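Long-range contact in ferritin (PDB 4ITW), which probably stores iron in soluble form, taking up the ferrous ion, oxidising it with oxygen and depositing it as ferric hydroxide inside a 24-subunit shell: residues Ser83-Trp88 with Lys141-Asn146. Numbering follows the deposited sequence. Where two conformers were deposited one is given.
Sequences SPEDVW and KVTDEN
Glu85 reaches across to Asn146: in the Asn146 conformer given here, ND2 donates to Glu85 OE1 at 2.7 Å. The bond is somewhat bent (143°) and meets the anti side, tilted slightly out of the plane of the carboxylate, which is turned 36° from the amide plane. Glu85 gets there with CG anti to the backbone N (chi1 -178°) and an extended chain, laying its carboxylate over the methyl of Thr143, with OE2 3.3 Å from CG2. In the same conformer a water ties the pair together a second time, accepting from Asn146 ND2 and from the backbone N of Glu85, an amide in the first turn of its helix. With an alanine here in place of Glu85, Asn146 ND2 is likely to be left without its carboxylate mate and the Thr143 methyl without its cover. On the inner side, the two methyls of Val142 divide the work: CG1 sits against the backbone of Glu85, 3.8 Å from its CA, while CG2 approaches Trp88 CD1 obliquely at 3.8 Å. The contact joins the start of helix 84-111 to the end of helix 115-145 in the ferritin four-helix bundle, segments 84-88 and 141-145 running nearly antiparallel. Trp88 continues inward to Phe30 of helix 3-32 and the iron-binding Tyr41 of helix 36-62, and Val142 also touches Leu155 of the short helix 151-157.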
loop_
_atom_site.group_PDB
_atom_site.type_symbol
_atom_site.label_atom_id
_atom_site.label_comp_id
_atom_site.label_asym_id
_atom_site.label_seq_id
_atom_site.Cartn_x
_atom_site.Cartn_y
_atom_site.Cartn_z
ATOM N N SER B 83 20.651 31.310 43.995
ATOM C CA SER B 83 19.834 30.086 43.992
ATOM C C SER B 83 18.861 30.205 42.861
ATOM O O SER B 83 18.661 31.305 42.314
ATOM C CB SER B 83 19.043 29.965 45.307
ATOM O OG SER B 83 18.165 31.085 45.311
ATOM N N PRO B 84 18.305 29.081 42.425
ATOM C CA PRO B 84 17.243 29.230 41.401
ATOM C C PRO B 84 16.106 30.181 41.763
ATOM O O PRO B 84 15.536 30.827 40.901
ATOM C CB PRO B 84 16.679 27.803 41.291
ATOM C CG PRO B 84 17.951 26.973 41.506
ATOM C CD PRO B 84 18.662 27.661 42.674
ATOM N N GLU B 85 15.739 30.243 43.043
ATOM C CA GLU B 85 14.701 31.176 43.433
ATOM C C GLU B 85 14.978 32.629 43.023
ATOM O O GLU B 85 14.051 33.346 42.554
ATOM C CB GLU B 85 14.481 31.108 45.000
ATOM C CG GLU B 85 13.371 32.059 45.318
ATOM C CD GLU B 85 12.835 31.941 46.731
ATOM O OE1 GLU B 85 13.207 30.976 47.453
ATOM O OE2 GLU B 85 12.015 32.835 47.071
ATOM N N ASP B 86 16.221 33.076 43.261
ATOM C CA ASP B 86 16.651 34.454 42.896
ATOM C C ASP B 86 16.401 34.637 41.383
ATOM O O ASP B 86 15.958 35.692 40.971
ATOM C CB ASP B 86 18.145 34.635 43.113
ATOM C CG ASP B 86 18.544 34.594 44.606
ATOM O OD1 ASP B 86 17.646 34.805 45.401
ATOM O OD2 ASP B 86 19.731 34.428 44.939
ATOM N N VAL B 87 16.786 33.629 40.573
ATOM C CA VAL B 87 16.715 33.722 39.093
ATOM C C VAL B 87 15.270 33.852 38.678
ATOM O O VAL B 87 14.909 34.783 37.930
ATOM C CB VAL B 87 17.324 32.494 38.355
ATOM C CG1 VAL B 87 17.459 32.815 36.834
ATOM C CG2 VAL B 87 18.693 32.148 38.922
ATOM N N TRP B 88 14.414 32.933 39.147
ATOM C CA TRP B 88 13.032 32.970 38.670
ATOM C C TRP B 88 12.372 34.267 39.146
ATOM O O TRP B 88 11.464 34.822 38.509
ATOM C CB TRP B 88 12.308 31.721 39.180
ATOM C CG TRP B 88 12.685 30.478 38.434
ATOM C CD1 TRP B 88 13.524 29.467 38.879
ATOM C CD2 TRP B 88 12.255 30.085 37.126
ATOM N NE1 TRP B 88 13.660 28.503 37.891
ATOM C CE2 TRP B 88 12.876 28.850 36.828
ATOM C CE3 TRP B 88 11.346 30.623 36.196
ATOM C CZ2 TRP B 88 12.642 28.148 35.598
ATOM C CZ3 TRP B 88 11.160 29.957 34.958
ATOM C CH2 TRP B 88 11.790 28.747 34.684
ATOM N N LYS B 141 6.391 26.985 42.733
ATOM C CA LYS B 141 6.799 25.632 42.902
ATOM C C LYS B 141 8.293 25.579 43.381
ATOM O O LYS B 141 8.649 24.803 44.263
ATOM C CB LYS B 141 6.647 24.854 41.562
ATOM C CG LYS B 141 5.238 24.845 40.978
ATOM C CD LYS B 141 5.274 24.317 39.528
ATOM C CE LYS B 141 3.893 23.820 39.095
ATOM N NZ LYS B 141 3.003 24.927 39.550
ATOM N N VAL B 142 9.136 26.401 42.784
ATOM C CA VAL B 142 10.554 26.509 43.192
ATOM C C VAL B 142 10.676 26.843 44.673
ATOM O O VAL B 142 11.453 26.185 45.422
ATOM C CB VAL B 142 11.265 27.596 42.349
ATOM C CG1 VAL B 142 12.642 28.027 42.993
ATOM C CG2 VAL B 142 11.373 27.070 40.928
ATOM N N THR B 143 9.929 27.867 45.108
ATOM C CA THR B 143 10.123 28.382 46.463
ATOM C C THR B 143 9.600 27.383 47.503
ATOM O O THR B 143 10.105 27.262 48.625
ATOM C CB THR B 143 9.490 29.778 46.686
ATOM O OG1 THR B 143 8.084 29.650 46.650
ATOM C CG2 THR B 143 9.915 30.726 45.616
ATOM N N ASP B 144 8.554 26.677 47.136
ATOM C CA ASP B 144 8.053 25.567 47.944
ATOM C C ASP B 144 9.056 24.417 48.009
ATOM O O ASP B 144 9.401 23.978 49.083
ATOM C CB ASP B 144 6.773 25.064 47.275
ATOM C CG ASP B 144 5.870 24.332 48.209
ATOM O OD1 ASP B 144 6.276 24.169 49.393
ATOM O OD2 ASP B 144 4.763 23.936 47.759
ATOM N N GLU B 145 9.484 23.876 46.847
ATOM C CA GLU B 145 10.338 22.718 46.838
ATOM C C GLU B 145 11.718 23.063 47.464
ATOM O O GLU B 145 12.385 22.193 48.037
ATOM C CB GLU B 145 10.544 22.227 45.384
ATOM C CG GLU B 145 9.243 21.832 44.700
ATOM C CD GLU B 145 9.456 21.118 43.377
ATOM O OE1 GLU B 145 10.509 20.431 43.202
ATOM O OE2 GLU B 145 8.545 21.243 42.534
ATOM N N ASN B 146 12.145 24.314 47.357
ATOM C CA ASN B 146 13.475 24.643 47.918
ATOM C C ASN B 146 13.496 24.680 49.443
ATOM O O ASN B 146 14.514 25.020 50.018
ATOM C CB ASN B 146 14.048 25.926 47.331
ATOM C CG ASN B 146 13.465 27.187 47.965
ATOM O OD1 ASN B 146 12.675 27.121 48.909
ATOM N ND2 ASN B 146 13.880 28.337 47.473
HETATM O O HOH W 1 16.188 28.008 45.255
#